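Local structure of secreted protein (Streptomyces lividans TK24, 5LXZ) at residues Leu92-Thr97 / Lys284-Thr289; Arg246-Leu251 / Ala314-Gly319; Ser261-Gly264 / Gln270-Pro273. The protein probably acts as a secreted copper-radical oxidase of the galactose oxidase-like AA5 family, in which copper and a tyrosine radical together oxidise a substrate. The protein carries 1 engineered substitution. All coordinates share one frame; numbering follows the deposited sequence. Where two conformers were deposited one is given.

Each contact has at least one segment in the propeller blade of strands 250-253, 259-262, 277-280 and 285-288. Contact 1, buried and wholly apolar, joins the outer strand of that blade to the neighbouring sheet through a tryptophan. Contact 2 is partly buried, its centre about 8 Å from the centre of the chain; there a copper-bound tyrosine meets a loop of the following Kelch repeat. Contact 3, also buried, lies wholly within the blade and is held by one backbone hydrogen bond. Ser-261 touches the ring on which contact 1 is built. Arg-246 of contact 2 probably bonds to both others, its backbone O to Gly-96 N and its NH1 to the carbonyl O of Ser-263.

Contact 1: residues Leu92-Thr97 / Lys284-Thr289; sequences LIAGGT and KAWTYT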
ATOM      1  N   LEU A  92       5.435  -8.412  10.355  1.00  7.45           N
ATOM      2  CA  LEU A  92       6.010  -9.250   9.326  1.00  7.43           C
ATOM      3  C   LEU A  92       6.284  -8.314   8.155  1.00  8.33           C
ATOM      4  O   LEU A  92       5.388  -7.591   7.747  1.00  7.97           O
ATOM      5  CB  LEU A  92       5.102 -10.362   8.861  1.00  7.48           C
ATOM      6  CG  LEU A  92       5.633 -11.264   7.760  1.00  7.22           C
ATOM      7  CD1 LEU A  92       6.849 -12.080   8.199  1.00  7.36           C
ATOM      8  CD2 LEU A  92       4.525 -12.218   7.332  1.00  7.97           C
ATOM      9  N   ILE A  93       7.500  -8.333   7.625  1.00  8.20           N
ATOM     10  CA  ILE A  93       7.854  -7.461   6.499  1.00  9.16           C
ATOM     11  C   ILE A  93       8.583  -8.343   5.460  1.00  9.00           C
ATOM     12  O   ILE A  93       9.489  -9.076   5.824  1.00 10.84           O
ATOM     13  CB  ILE A  93       8.590  -6.198   7.014  1.00 11.19           C
ATOM     14  CG1 ILE A  93       8.887  -5.235   5.855  1.00 11.81           C
ATOM     15  CG2 ILE A  93       9.841  -6.557   7.757  1.00 12.35           C
ATOM     16  CD1 ILE A  93       9.221  -3.836   6.346  1.00 12.59           C
ATOM     17  N   ALA A  94       8.154  -8.361   4.214  1.00  8.45           N
ATOM     18  CA  ALA A  94       8.655  -9.315   3.241  1.00  8.23           C
ATOM     19  C   ALA A  94       8.735  -8.693   1.887  1.00  8.30           C
ATOM     20  O   ALA A  94       7.902  -7.860   1.517  1.00  8.14           O
ATOM     21  CB  ALA A  94       7.807 -10.545   3.208  1.00  9.01           C
ATOM     22  N   GLY A  95       9.682  -9.187   1.129  1.00  7.75           N
ATOM     23  CA  GLY A  95       9.963  -8.681  -0.166  1.00  8.38           C
ATOM     24  C   GLY A  95      10.971  -7.559  -0.158  1.00  9.61           C
ATOM     25  O   GLY A  95      11.797  -7.439   0.747  1.00 10.89           O
ATOM     26  N   GLY A  96      10.895  -6.748  -1.194  1.00  9.15           N
ATOM     27  CA  GLY A  96      11.820  -5.638  -1.374  1.00  9.94           C
ATOM     28  C   GLY A  96      12.422  -5.645  -2.738  1.00 10.83           C
ATOM     29  O   GLY A  96      11.922  -6.261  -3.658  1.00 10.46           O
ATOM     30  N   THR A  97      13.527  -4.911  -2.879  1.00 12.64           N
ATOM     31  CA  THR A  97      14.118  -4.746  -4.181  1.00 14.20           C
ATOM     32  C   THR A  97      15.622  -4.992  -4.142  1.00 15.46           C
ATOM     33  O   THR A  97      16.272  -4.829  -3.089  1.00 16.36           O
ATOM     34  CB  THR A  97      13.772  -3.350  -4.764  1.00 16.10           C
ATOM     35  OG1 THR A  97      14.190  -3.275  -6.120  1.00 16.00           O
ATOM     36  CG2 THR A  97      14.430  -2.215  -3.957  1.00 16.82           C
ATOM     37  N   LYS A 284       7.140 -20.015  11.256  1.00 11.18           N
ATOM     38  CA  LYS A 284       8.034 -19.028  10.637  1.00 11.67           C
ATOM     39  C   LYS A 284       8.453 -19.467   9.230  1.00 10.31           C
ATOM     40  O   LYS A 284       9.547 -19.153   8.779  1.00 10.73           O
ATOM     41  CB  LYS A 284       9.221 -18.655  11.536  1.00 14.01           C
ATOM     42  CG  LYS A 284       8.801 -18.027  12.850  1.00 17.35           C
ATOM     43  CD  LYS A 284      10.006 -17.822  13.758  1.00 21.10           C
ATOM     44  CE  LYS A 284       9.685 -17.106  15.086  1.00 25.92           C
ATOM     45  NZ  LYS A 284       8.404 -17.457  15.722  1.00 30.72           N
ATOM     46  N   ALA A 285       7.523 -20.116   8.545  1.00  9.09           N
ATOM     47  CA  ALA A 285       7.752 -20.648   7.223  1.00  8.57           C
ATOM     48  C   ALA A 285       6.641 -20.347   6.261  1.00  8.07           C
ATOM     49  O   ALA A 285       5.518 -20.045   6.690  1.00  9.16           O
ATOM     50  CB  ALA A 285       7.966 -22.164   7.304  1.00  9.21           C
ATOM     51  N   TRP A 286       6.972 -20.391   4.978  1.00  7.65           N
ATOM     52  CA  TRP A 286       6.053 -20.086   3.873  1.00  8.01           C
ATOM     53  C   TRP A 286       5.660 -21.336   3.067  1.00  9.26           C
ATOM     54  O   TRP A 286       6.491 -22.208   2.837  1.00  9.96           O
ATOM     55  CB  TRP A 286       6.685 -19.118   2.908  1.00  7.61           C
ATOM     56  CG  TRP A 286       7.069 -17.804   3.479  1.00  7.33           C
ATOM     57  CD1 TRP A 286       8.281 -17.473   4.081  1.00  7.32           C
ATOM     58  CD2 TRP A 286       6.290 -16.609   3.471  1.00  7.20           C
ATOM     59  NE1 TRP A 286       8.265 -16.142   4.451  1.00  7.82           N
ATOM     60  CE2 TRP A 286       7.061 -15.599   4.096  1.00  7.11           C
ATOM     61  CE3 TRP A 286       5.001 -16.289   3.010  1.00  6.76           C
ATOM     62  CZ2 TRP A 286       6.578 -14.308   4.277  1.00  7.28           C
ATOM     63  CZ3 TRP A 286       4.553 -15.005   3.144  1.00  6.94           C
ATOM     64  CH2 TRP A 286       5.336 -14.034   3.754  1.00  7.39           C
ATOM     65  N   THR A 287       4.415 -21.382   2.615  1.00  9.96           N
ATOM     66  CA  THR A 287       3.870 -22.483   1.832  0.50 10.16           C
ATOM     67  C   THR A 287       3.092 -21.880   0.666  1.00 10.50           C
ATOM     68  O   THR A 287       2.249 -21.018   0.917  1.00 10.49           O
ATOM     69  CB  THR A 287       2.912 -23.344   2.684  0.50 10.39           C
ATOM     70  OG1 THR A 287       3.525 -23.675   3.938  0.50 10.99           O
ATOM     71  CG2 THR A 287       2.492 -24.620   1.935  0.50 10.20           C
ATOM     72  N   TYR A 288       3.293 -22.357  -0.533  1.00  9.86           N
ATOM     73  CA  TYR A 288       2.464 -21.941  -1.652  1.00  9.91           C
ATOM     74  C   TYR A 288       1.012 -22.317  -1.457  1.00  9.70           C
ATOM     75  O   TYR A 288       0.702 -23.377  -0.901  1.00 10.27           O
ATOM     76  CB  TYR A 288       2.899 -22.550  -2.957  1.00  9.74           C
ATOM     77  CG  TYR A 288       4.091 -21.983  -3.614  1.00 10.72           C
ATOM     78  CD1 TYR A 288       4.040 -20.766  -4.256  1.00 11.73           C
ATOM     79  CD2 TYR A 288       5.277 -22.675  -3.653  1.00 11.45           C
ATOM     80  CE1 TYR A 288       5.138 -20.236  -4.879  1.00 11.43           C
ATOM     81  CE2 TYR A 288       6.381 -22.183  -4.350  1.00 11.97           C
ATOM     82  CZ  TYR A 288       6.308 -20.970  -4.974  1.00 11.84           C
ATOM     83  OH  TYR A 288       7.403 -20.464  -5.615  1.00 12.40           O
ATOM     84  N   THR A 289       0.101 -21.443  -1.892  1.00  9.83           N
ATOM     85  CA  THR A 289      -1.286 -21.848  -2.102  1.00 10.36           C
ATOM     86  C   THR A 289      -1.328 -22.750  -3.334  1.00 10.45           C
ATOM     87  O   THR A 289      -0.366 -22.829  -4.108  1.00 10.62           O
ATOM     88  CB  THR A 289      -2.211 -20.659  -2.290  1.00 10.89           C
ATOM     89  OG1 THR A 289      -1.769 -19.887  -3.401  1.00 10.71           O
ATOM     90  CG2 THR A 289      -2.223 -19.798  -1.023  1.00 12.12           C
TER
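Trp-286 does nearly all the reaching here: its six-membered ring spans the gap to Leu-92 and Ala-94, whose backbones lie too far off for any main-chain bond. The CA atoms of Ala-94 and Trp-286 are 11.1 Å apart, and the indole, with the CB of Ala-94, bridges most of that distance. CH2 of Trp-286 comes to 4.1 Å from CD2 of Leu-92, and the adjoining CZ2 of Trp-286 lies 4.1 Å from CB of Ala-94, so two neighbouring atoms of the benzo ring serve the two partners. Both methyl groups approach the ring obliquely. With CG anti to the carbonyl carbon (chi1 -60°) and the ring turned across the CB-CG bond, the tryptophan points its benzo end at strand 91-102. Leu-92 comes from the opposite direction; its CG stands anti to the backbone N (chi1 179°), which carries CD2 out to the ring.

The pyrrole end looks elsewhere. NE1 of Trp-286 donates to the carbonyl O of Asp-240, so the polar atom of this buried ring is satisfied and the indole is pinned at one end while van der Waals contact holds the other. Tyr-279 of strand 277-280 meets the ring with its plane inclined by about 50°, and Ala-226 of strand 226-230 also touches it.

An aromatic residue on the outermost strand of a Kelch blade, wedged against small and aliphatic residues of the adjacent sheet, is consistent with the hydrophobic packing between neighbouring blades of a beta-propeller.

Contact 2: residues Arg246-Leu251 / Ala314-Gly319; sequences RAYPTL and ANAGYG. Engineered in segment 246-251: Ala-247 (natural residue Trp). With CU (copper (II) ion), chain B; EDO (1,2-ethanediol), chain P.
A copper-bound tyrosine packs against a second tyrosine and shares a water with it: CE2 of Tyr-248 lies 4.3 Å from CE2 of Tyr-318, while the OH atom of Tyr-248 is bonded to the metal. Relative to Tyr-318 the approach is at the ring edge, close to the ring plane; relative to Tyr-248 it is oblique. The Tyr-248 ring has an uncommon setting, with CA lying nearly in its plane (chi2 3°), and its backbone is in the left-handed region. Ala-316 adds a looser touch, its CB 4.5 Å from CD2 of Tyr-248.

No direct hydrogen bond joins the two segments. A water does it instead, standing 2.7 Å from OH of Tyr-318 at the edge of that ring, and donating a long 3.3 Å bond to OH of Tyr-248. In the conformer described, one of two deposited for Tyr-248, this OH lies 2.1 Å from copper. His-461 and His-548 bind the same ion, a second water sits 2.2 Å from it, and Tyr-460, also of the copper site, hydrogen-bonds to OH of Tyr-248. The neighbouring Ala-247 is engineered, tryptophan in the natural protein.

The Tyr-248 side chain also touches Cys-80, consistent with the cysteine-tyrosine cofactor of galactose oxidase, where the radical resides. Tyr-318 thus belongs to the second shell: water-linked to the metal-bound oxygen and touching the ring, it may help position that ring.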
ATOM      1  N   ARG A 246       9.562 -10.833  -4.527  1.00  7.87           N
ATOM      2  CA  ARG A 246       8.439  -9.917  -4.684  1.00  7.65           C
ATOM      3  C   ARG A 246       8.835  -8.509  -4.296  1.00  7.91           C
ATOM      4  O   ARG A 246       9.108  -8.243  -3.142  1.00  9.14           O
ATOM      5  CB  ARG A 246       7.240 -10.337  -3.823  1.00  7.70           C
ATOM      6  CG  ARG A 246       6.782 -11.787  -3.981  1.00  7.58           C
ATOM      7  CD  ARG A 246       5.669 -12.031  -2.952  1.00  7.63           C
ATOM      8  NE  ARG A 246       5.337 -13.437  -2.918  1.00  7.24           N
ATOM      9  CZ  ARG A 246       4.433 -14.041  -3.695  1.00  7.39           C
ATOM     10  NH1 ARG A 246       3.668 -13.382  -4.527  1.00  7.36           N
ATOM     11  NH2 ARG A 246       4.244 -15.357  -3.629  1.00  7.84           N
ATOM     12  N   ALA A 247       8.858  -7.613  -5.279  1.00  8.03           N
ATOM     13  CA  ALA A 247       8.802  -6.184  -5.044  1.00  7.85           C
ATOM     14  C   ALA A 247       7.353  -5.780  -5.121  1.00  7.37           C
ATOM     15  O   ALA A 247       6.681  -6.023  -6.127  1.00  8.11           O
ATOM     16  CB  ALA A 247       9.606  -5.383  -6.073  1.00  8.02           C
ATOM     17  N   TYR A 248       6.861  -5.139  -4.059  1.00  7.45           N
ATOM     18  CA  TYR A 248       5.490  -4.604  -3.960  0.70  7.97           C
ATOM     19  C   TYR A 248       4.402  -5.668  -3.730  1.00  6.85           C
ATOM     20  O   TYR A 248       3.310  -5.615  -4.318  1.00  7.04           O
ATOM     21  CB  TYR A 248       5.093  -3.787  -5.178  0.70  9.08           C
ATOM     22  CG  TYR A 248       5.750  -2.487  -5.405  0.70 11.33           C
ATOM     23  CD1 TYR A 248       6.768  -1.997  -4.594  0.70 12.41           C
ATOM     24  CD2 TYR A 248       5.267  -1.706  -6.436  0.70 13.80           C
ATOM     25  CE1 TYR A 248       7.316  -0.763  -4.861  0.70 14.84           C
ATOM     26  CE2 TYR A 248       5.823  -0.505  -6.711  0.70 15.60           C
ATOM     27  CZ  TYR A 248       6.830  -0.036  -5.928  0.70 15.91           C
ATOM     28  OH  TYR A 248       7.297   1.191  -6.271  0.70 20.85           O
ATOM     29  N   PRO A 249       4.646  -6.651  -2.864  1.00  6.30           N
ATOM     30  CA  PRO A 249       3.572  -7.574  -2.528  1.00  6.31           C
ATOM     31  C   PRO A 249       2.599  -6.978  -1.473  1.00  6.09           C
ATOM     32  O   PRO A 249       2.986  -6.109  -0.673  1.00  6.06           O
ATOM     33  CB  PRO A 249       4.328  -8.741  -1.931  1.00  6.38           C
ATOM     34  CG  PRO A 249       5.388  -8.082  -1.160  1.00  6.28           C
ATOM     35  CD  PRO A 249       5.816  -6.890  -2.008  1.00  6.42           C
ATOM     36  N   THR A 250       1.361  -7.482  -1.476  1.00  5.92           N
ATOM     37  CA  THR A 250       0.515  -7.281  -0.298  1.00  6.04           C
ATOM     38  C   THR A 250       0.633  -8.466   0.612  1.00  6.07           C
ATOM     39  O   THR A 250       0.575  -9.601   0.150  1.00  6.17           O
ATOM     40  CB  THR A 250      -0.944  -7.066  -0.706  1.00  6.29           C
ATOM     41  OG1 THR A 250      -1.034  -5.728  -1.213  1.00  6.51           O
ATOM     42  CG2 THR A 250      -1.918  -7.183   0.447  1.00  6.48           C
ATOM     43  N   LEU A 251       0.779  -8.174   1.913  1.00  6.33           N
ATOM     44  CA  LEU A 251       0.662  -9.171   2.971  1.00  6.89           C
ATOM     45  C   LEU A 251      -0.608  -8.896   3.733  1.00  6.89           C
ATOM     46  O   LEU A 251      -0.810  -7.756   4.171  1.00  7.50           O
ATOM     47  CB  LEU A 251       1.849  -9.054   3.911  1.00  7.05           C
ATOM     48  CG  LEU A 251       3.077  -9.904   3.561  1.00  8.52           C
ATOM     49  CD1 LEU A 251       3.618  -9.705   2.205  1.00  9.33           C
ATOM     50  CD2 LEU A 251       4.150  -9.637   4.635  1.00  8.81           C
ATOM     51  N   ALA A 314      -8.131  -1.328  -5.730  1.00  5.63           N
ATOM     52  CA  ALA A 314      -7.008  -0.391  -5.590  1.00  5.54           C
ATOM     53  C   ALA A 314      -5.710  -1.160  -5.633  1.00  5.48           C
ATOM     54  O   ALA A 314      -5.631  -2.283  -5.097  1.00  5.78           O
ATOM     55  CB  ALA A 314      -7.106   0.391  -4.285  1.00  5.38           C
ATOM     56  N   ASN A 315      -4.713  -0.605  -6.299  1.00  5.64           N
ATOM     57  CA  ASN A 315      -3.447  -1.313  -6.508  1.00  5.60           C
ATOM     58  C   ASN A 315      -2.399  -0.330  -6.982  1.00  5.98           C
ATOM     59  O   ASN A 315      -2.736   0.776  -7.322  1.00  6.23           O
ATOM     60  CB  ASN A 315      -3.609  -2.419  -7.578  1.00  5.95           C
ATOM     61  CG  ASN A 315      -3.849  -1.869  -8.971  1.00  6.53           C
ATOM     62  OD1 ASN A 315      -2.917  -1.671  -9.718  1.00  6.17           O
ATOM     63  ND2 ASN A 315      -5.098  -1.547  -9.292  1.00  6.45           N
ATOM     64  N   ALA A 316      -1.150  -0.743  -6.969  1.00  6.25           N
ATOM     65  CA  ALA A 316      -0.017   0.118  -7.346  1.00  6.75           C
ATOM     66  C   ALA A 316       0.447  -0.116  -8.774  1.00  7.99           C
ATOM     67  O   ALA A 316       1.441   0.492  -9.207  1.00  9.64           O
ATOM     68  CB  ALA A 316       1.136  -0.045  -6.364  1.00  7.06           C
ATOM     69  N   GLY A 317      -0.272  -0.942  -9.512  1.00  7.49           N
ATOM     70  CA  GLY A 317      -0.025  -1.173 -10.924  1.00  7.66           C
ATOM     71  C   GLY A 317       0.820  -2.388 -11.238  1.00  7.75           C
ATOM     72  O   GLY A 317       1.035  -3.259 -10.393  1.00  7.79           O
ATOM     73  N   TYR A 318       1.267  -2.456 -12.492  1.00  7.66           N
ATOM     74  CA  TYR A 318       1.950  -3.604 -13.090  1.00  8.25           C
ATOM     75  C   TYR A 318       0.998  -4.734 -13.433  1.00  7.90           C
ATOM     76  O   TYR A 318      -0.120  -4.820 -12.915  1.00  8.23           O
ATOM     77  CB  TYR A 318       3.148  -4.108 -12.278  1.00  9.07           C
ATOM     78  CG  TYR A 318       4.229  -3.075 -12.130  1.00 10.70           C
ATOM     79  CD1 TYR A 318       5.134  -2.867 -13.161  1.00 11.80           C
ATOM     80  CD2 TYR A 318       4.351  -2.302 -10.981  1.00 12.64           C
ATOM     81  CE1 TYR A 318       6.124  -1.915 -13.061  1.00 13.40           C
ATOM     82  CE2 TYR A 318       5.357  -1.357 -10.861  1.00 13.73           C
ATOM     83  CZ  TYR A 318       6.218  -1.154 -11.934  1.00 15.04           C
ATOM     84  OH  TYR A 318       7.232  -0.192 -11.842  1.00 19.54           O
ATOM     85  N   GLY A 319       1.453  -5.612 -14.298  1.00  8.06           N
ATOM     86  CA  GLY A 319       0.620  -6.639 -14.849  1.00  8.19           C
ATOM     87  C   GLY A 319      -0.337  -6.133 -15.886  1.00  8.29           C
ATOM     88  O   GLY A 319      -0.425  -4.923 -16.172  1.00  7.50           O
TER
HETATM   89 CU    CU B 701       7.374   2.602  -4.772  0.70  8.81          CU
HETATM   90  C1  EDO P 715       1.286  -3.603   1.760  1.00 19.36           C
HETATM   91  O1  EDO P 715       2.280  -3.397   2.777  1.00 21.21           O
HETATM   92  C2  EDO P 715       0.206  -4.472   2.299  1.00 19.35           C
HETATM   93  O2  EDO P 715       0.925  -5.507   2.978  1.00 15.27           O
HETATM   94  O   HOH W   1       7.482   1.199  -9.555  1.00 30.95           O
HETATM   95  O   HOH W   2       9.018   2.526  -6.208  0.70 16.96           O

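Contact 3: residues Ser261-Gly264 / Gln270-Pro273; sequences SVSG and QLVP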
ATOM      1  N   SER A 261       0.646 -13.691   1.157  1.00  6.55           N
ATOM      2  CA  SER A 261       1.468 -12.794   0.329  1.00  6.58           C
ATOM      3  C   SER A 261       1.056 -12.951  -1.131  1.00  6.92           C
ATOM      4  O   SER A 261       1.014 -14.070  -1.647  1.00  6.87           O
ATOM      5  CB  SER A 261       2.904 -13.103   0.521  1.00  7.44           C
ATOM      6  OG  SER A 261       3.652 -12.235  -0.287  1.00  8.68           O
ATOM      7  N   VAL A 262       0.695 -11.819  -1.737  1.00  6.34           N
ATOM      8  CA  VAL A 262       0.131 -11.754  -3.069  1.00  6.86           C
ATOM      9  C   VAL A 262       0.888 -10.779  -3.929  1.00  6.77           C
ATOM     10  O   VAL A 262       1.160  -9.633  -3.532  1.00  7.00           O
ATOM     11  CB  VAL A 262      -1.345 -11.334  -3.004  1.00  7.16           C
ATOM     12  CG1 VAL A 262      -2.013 -11.305  -4.349  1.00  7.86           C
ATOM     13  CG2 VAL A 262      -2.087 -12.316  -2.106  1.00  7.39           C
ATOM     14  N   SER A 263       1.137 -11.232  -5.151  1.00  6.69           N
ATOM     15  CA  SER A 263       1.656 -10.379  -6.220  1.00  7.31           C
ATOM     16  C   SER A 263       3.081  -9.931  -5.966  1.00  7.53           C
ATOM     17  O   SER A 263       3.831 -10.584  -5.250  1.00  7.52           O
ATOM     18  CB  SER A 263       0.680  -9.231  -6.535  1.00  7.93           C
ATOM     19  OG  SER A 263       1.025  -8.638  -7.812  1.00  9.61           O
ATOM     20  N   GLY A 264       3.483  -8.858  -6.622  1.00  7.25           N
ATOM     21  CA  GLY A 264       4.829  -8.360  -6.629  1.00  7.68           C
ATOM     22  C   GLY A 264       5.544  -8.619  -7.954  1.00  8.56           C
ATOM     23  O   GLY A 264       5.052  -9.342  -8.808  1.00 10.28           O
ATOM     24  N   GLN A 270       9.456  -9.119 -13.757  1.00 14.97           N
ATOM     25  CA  GLN A 270       8.212  -9.677 -14.316  1.00 15.14           C
ATOM     26  C   GLN A 270       7.171  -9.734 -13.164  1.00 13.20           C
ATOM     27  O   GLN A 270       7.537 -10.035 -12.067  1.00 12.28           O
ATOM     28  CB  GLN A 270       8.415 -11.123 -14.809  1.00 17.78           C
ATOM     29  CG  GLN A 270       9.639 -11.438 -15.682  1.00 19.60           C
ATOM     30  CD  GLN A 270       9.822 -12.951 -16.008  1.00 21.03           C
ATOM     31  OE1 GLN A 270       9.534 -13.377 -17.137  1.00 23.09           O
ATOM     32  NE2 GLN A 270      10.330 -13.744 -15.052  1.00 22.51           N
ATOM     33  N   LEU A 271       5.903  -9.529 -13.449  1.00 12.71           N
ATOM     34  CA  LEU A 271       4.837  -9.764 -12.417  1.00 12.19           C
ATOM     35  C   LEU A 271       4.851 -11.217 -11.990  1.00 13.01           C
ATOM     36  O   LEU A 271       4.955 -12.123 -12.821  1.00 15.36           O
ATOM     37  CB  LEU A 271       3.457  -9.402 -12.937  1.00 12.41           C
ATOM     38  CG  LEU A 271       2.386  -9.306 -11.837  1.00 13.42           C
ATOM     39  CD1 LEU A 271       2.425  -8.007 -11.058  1.00 14.25           C
ATOM     40  CD2 LEU A 271       1.022  -9.463 -12.448  1.00 14.19           C
ATOM     41  N   VAL A 272       4.790 -11.460 -10.685  1.00 10.81           N
ATOM     42  CA  VAL A 272       4.636 -12.829 -10.197  1.00 11.67           C
ATOM     43  C   VAL A 272       3.267 -13.274 -10.718  1.00 12.22           C
ATOM     44  O   VAL A 272       2.259 -12.585 -10.518  1.00 12.56           O
ATOM     45  CB  VAL A 272       4.726 -12.867  -8.685  1.00 11.38           C
ATOM     46  CG1 VAL A 272       4.376 -14.274  -8.184  1.00 11.45           C
ATOM     47  CG2 VAL A 272       6.114 -12.474  -8.229  1.00 11.90           C
ATOM     48  N   PRO A 273       3.210 -14.420 -11.413  1.00 12.81           N
ATOM     49  CA  PRO A 273       1.992 -14.782 -12.142  1.00 12.68           C
ATOM     50  C   PRO A 273       0.957 -15.495 -11.285  1.00 13.17           C
ATOM     51  O   PRO A 273       0.574 -16.657 -11.552  1.00 13.52           O
ATOM     52  CB  PRO A 273       2.540 -15.699 -13.263  1.00 13.65           C
ATOM     53  CG  PRO A 273       3.682 -16.378 -12.610  1.00 13.65           C
ATOM     54  CD  PRO A 273       4.327 -15.324 -11.742  1.00 13.00           C
TER
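Val-272 donates its backbone N-H to the carbonyl O of Gly-264 across 2.8 Å, in a nearly straight bond (177° at the hydrogen) whose donor is tilted 16° from the carbonyl plane. The same oxygen is flanked by side chains from the donor's own loop: CG2 of Val-272 at 3.4 Å and CD1 of Leu-271 at 3.7 Å. Leu-271 extends further to Ser-263, its CD1 resting 3.6 Å from OG. That reach follows from CG standing anti to the backbone N (chi1 -166°), which brings the branch back toward residues 263-264.

The next shell fixes the acceptor side. OG of Ser-263 is hydrogen-bonded to the carbonyl O of Phe-295, and the carbonyl O of Ser-263 receives NH1 of Arg-246, so both oxygens of this buried serine are engaged. Gly-264 adopts a backbone conformation that suits glycine, a side chain there being pressed against the preceding carbonyl. Gln-270 NE2 is hydrogen-bonded to OD2 of Asp-266, within the same loop.

This is the loop closure between the second and third strands of a Kelch blade, with Ser-263 and Gly-264 on the way to strand 277-280, where Kelch repeats commonly carry two glycines.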